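Local atomic coordinates of UPF0311 protein RPA1785 (Rhodopseudomonas palustris, PDB entry 3C5O), a protein that is of unknown function and folds into an antiparallel beta-barrel of the UPF0311 (DUF3237) family. Residues A25-G29 against T30-R34. Residues are numbered along the deposited sequence; the frame is centred on the assembly and turned at random.
Sequences AGEIG and TGVRR
This is a local contact round the turn of a beta hairpin, where strand 9-27 reverses into strand 32-45 in the first hairpin of the antiparallel barrel. Past the last bridge pair, E27 with V32, I28 N donates to G31 O at 2.9 Å, with an N-H...O angle of 165°. One step back, R33 N reaches G26 O at 3.0 Å. Further along, A25 and G26 both face R33, a classic beta bulge: R33 O takes A25 N at 2.9 Å and G26 N only weakly. E27 CG stands opposite the backbone N (chi1 179°) and the chain folds at chi2, which brings the carboxylate over the turn. There OE1 accepts G31 N on its syn side at 3.1 Å and, weakly, G29 N. On the side of the hairpin where R33 lies, the CG2 methyl of I28 rests 3.8 Å from R33 CB, while CD1 lies tight against T30 OG1 (2.9 Å), the two side chains crossing at an angle. Trimming I28 to an alanine would probably open a gap beside R33 CB and strip cover from I61 of strand 48-62. The R33 chain, bent at chi2 and chi3, leads away from 25-29 to a salt bridge from NE to E122 of the second subunit, against which A25 and I28 also pack.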
ATOM      1  N   ALA B  25      -8.725   6.989  16.684  1.00 56.23           N
ATOM      2  CA  ALA B  25      -9.901   6.285  16.135  1.00 57.92           C
ATOM      3  C   ALA B  25     -10.300   5.099  17.021  1.00 60.22           C
ATOM      4  O   ALA B  25     -11.478   4.694  17.068  1.00 61.50           O
ATOM      5  CB  ALA B  25      -9.610   5.826  14.715  1.00 56.05           C
ATOM      6  N   GLY B  26      -9.309   4.574  17.747  1.00 60.72           N
ATOM      7  CA  GLY B  26      -9.519   3.486  18.692  1.00 64.70           C
ATOM      8  C   GLY B  26      -8.965   2.154  18.232  1.00 65.68           C
ATOM      9  O   GLY B  26      -8.223   2.077  17.231  1.00 63.58           O
ATOM     10  N   GLU B  27      -9.335   1.118  18.977  0.60 68.63           N
ATOM     11  CA  GLU B  27      -8.950  -0.266  18.728  0.60 70.56           C
ATOM     12  C   GLU B  27      -9.559  -0.794  17.431  0.60 71.43           C
ATOM     13  O   GLU B  27     -10.783  -0.849  17.280  0.60 73.48           O
ATOM     14  CB  GLU B  27      -9.390  -1.146  19.919  0.60 73.63           C
ATOM     15  CG  GLU B  27      -9.062  -2.650  19.793  0.60 74.97           C
ATOM     16  CD  GLU B  27      -7.585  -2.925  19.526  0.60 73.25           C
ATOM     17  OE1 GLU B  27      -7.275  -3.627  18.541  0.60 73.16           O
ATOM     18  OE2 GLU B  27      -6.732  -2.426  20.288  0.60 73.74           O
ATOM     19  N   ILE B  28      -8.684  -1.344  16.584  1.00 71.01           N
ATOM     20  CA  ILE B  28      -9.123  -1.806  15.273  1.00 72.46           C
ATOM     21  C   ILE B  28      -8.981  -3.318  15.142  1.00 75.74           C
ATOM     22  O   ILE B  28      -9.095  -3.869  14.046  1.00 77.21           O
ATOM     23  CB  ILE B  28      -8.331  -1.125  14.140  1.00 69.70           C
ATOM     24  CG1 ILE B  28      -6.853  -1.514  14.214  1.00 69.87           C
ATOM     25  CG2 ILE B  28      -8.495   0.385  14.209  1.00 68.58           C
ATOM     26  CD1 ILE B  28      -6.054  -1.109  12.994  1.00 66.01           C
ATOM     27  N   GLY B  29      -8.730  -3.984  16.263  0.70 39.09           N
ATOM     28  CA  GLY B  29      -8.552  -5.425  16.272  0.70 41.32           C
ATOM     29  C   GLY B  29      -7.103  -5.831  16.084  0.70 40.29           C
ATOM     30  O   GLY B  29      -6.730  -6.974  16.351  0.70 42.34           O
ATOM     31  N   THR B  30      -6.283  -4.892  15.624  0.70 37.40           N
ATOM     32  CA  THR B  30      -4.882  -5.174  15.329  0.70 36.42           C
ATOM     33  C   THR B  30      -3.950  -4.279  16.139  0.70 34.78           C
ATOM     34  O   THR B  30      -2.737  -4.289  15.940  0.70 33.81           O
ATOM     35  CB  THR B  30      -4.574  -4.998  13.831  0.70 34.82           C
ATOM     36  OG1 THR B  30      -4.790  -3.633  13.451  0.70 32.42           O
ATOM     37  CG2 THR B  30      -5.466  -5.900  12.991  0.70 36.78           C
ATOM     38  N   GLY B  31      -4.527  -3.506  17.054  1.00 66.53           N
ATOM     39  CA  GLY B  31      -3.857  -2.339  17.597  1.00 65.43           C
ATOM     40  C   GLY B  31      -4.741  -1.107  17.580  1.00 64.32           C
ATOM     41  O   GLY B  31      -5.898  -1.168  17.164  1.00 65.76           O
ATOM     42  N   VAL B  32      -4.193   0.017  18.032  1.00 62.57           N
ATOM     43  CA  VAL B  32      -4.956   1.277  18.087  1.00 61.36           C
ATOM     44  C   VAL B  32      -4.535   2.271  16.979  1.00 58.95           C
ATOM     45  O   VAL B  32      -3.358   2.618  16.867  1.00 57.98           O
ATOM     46  CB  VAL B  32      -4.863   1.964  19.495  1.00 62.34           C
ATOM     47  CG1 VAL B  32      -5.437   3.381  19.466  1.00 60.78           C
ATOM     48  CG2 VAL B  32      -5.561   1.126  20.572  1.00 63.86           C
ATOM     49  N   ARG B  33      -5.511   2.714  16.183  1.00 58.26           N
ATOM     50  CA  ARG B  33      -5.305   3.697  15.139  1.00 56.73           C
ATOM     51  C   ARG B  33      -5.311   5.121  15.705  1.00 56.88           C
ATOM     52  O   ARG B  33      -6.251   5.512  16.385  1.00 59.69           O
ATOM     53  CB  ARG B  33      -6.371   3.541  14.040  1.00 56.39           C
ATOM     54  CG  ARG B  33      -6.434   4.710  13.062  1.00 54.08           C
ATOM     55  CD  ARG B  33      -5.163   4.805  12.237  1.00 51.00           C
ATOM     56  NE  ARG B  33      -5.083   3.677  11.328  1.00 49.86           N
ATOM     57  CZ  ARG B  33      -4.046   3.398  10.561  1.00 50.10           C
ATOM     58  NH1 ARG B  33      -4.092   2.352   9.751  1.00 50.88           N
ATOM     59  NH2 ARG B  33      -2.976   4.155  10.594  1.00 49.56           N
ATOM     60  N   ARG B  34      -4.271   5.885  15.418  1.00 55.46           N
ATOM     61  CA  ARG B  34      -4.132   7.233  15.931  1.00 56.00           C
ATOM     62  C   ARG B  34      -3.558   8.105  14.813  1.00 53.98           C
ATOM     63  O   ARG B  34      -2.847   7.604  13.924  1.00 53.09           O
ATOM     64  CB  ARG B  34      -3.258   7.235  17.188  1.00 57.08           C
ATOM     65  CG  ARG B  34      -1.816   7.484  16.933  1.00 59.48           C
ATOM     66  CD  ARG B  34      -0.920   6.869  17.978  1.00 65.31           C
ATOM     67  NE  ARG B  34      -0.811   7.627  19.222  1.00 68.75           N
ATOM     68  CZ  ARG B  34       0.312   8.199  19.658  1.00 69.54           C
ATOM     69  NH1 ARG B  34       1.442   8.134  18.944  1.00 66.02           N
ATOM     70  NH2 ARG B  34       0.296   8.852  20.815  1.00 70.92           N
TER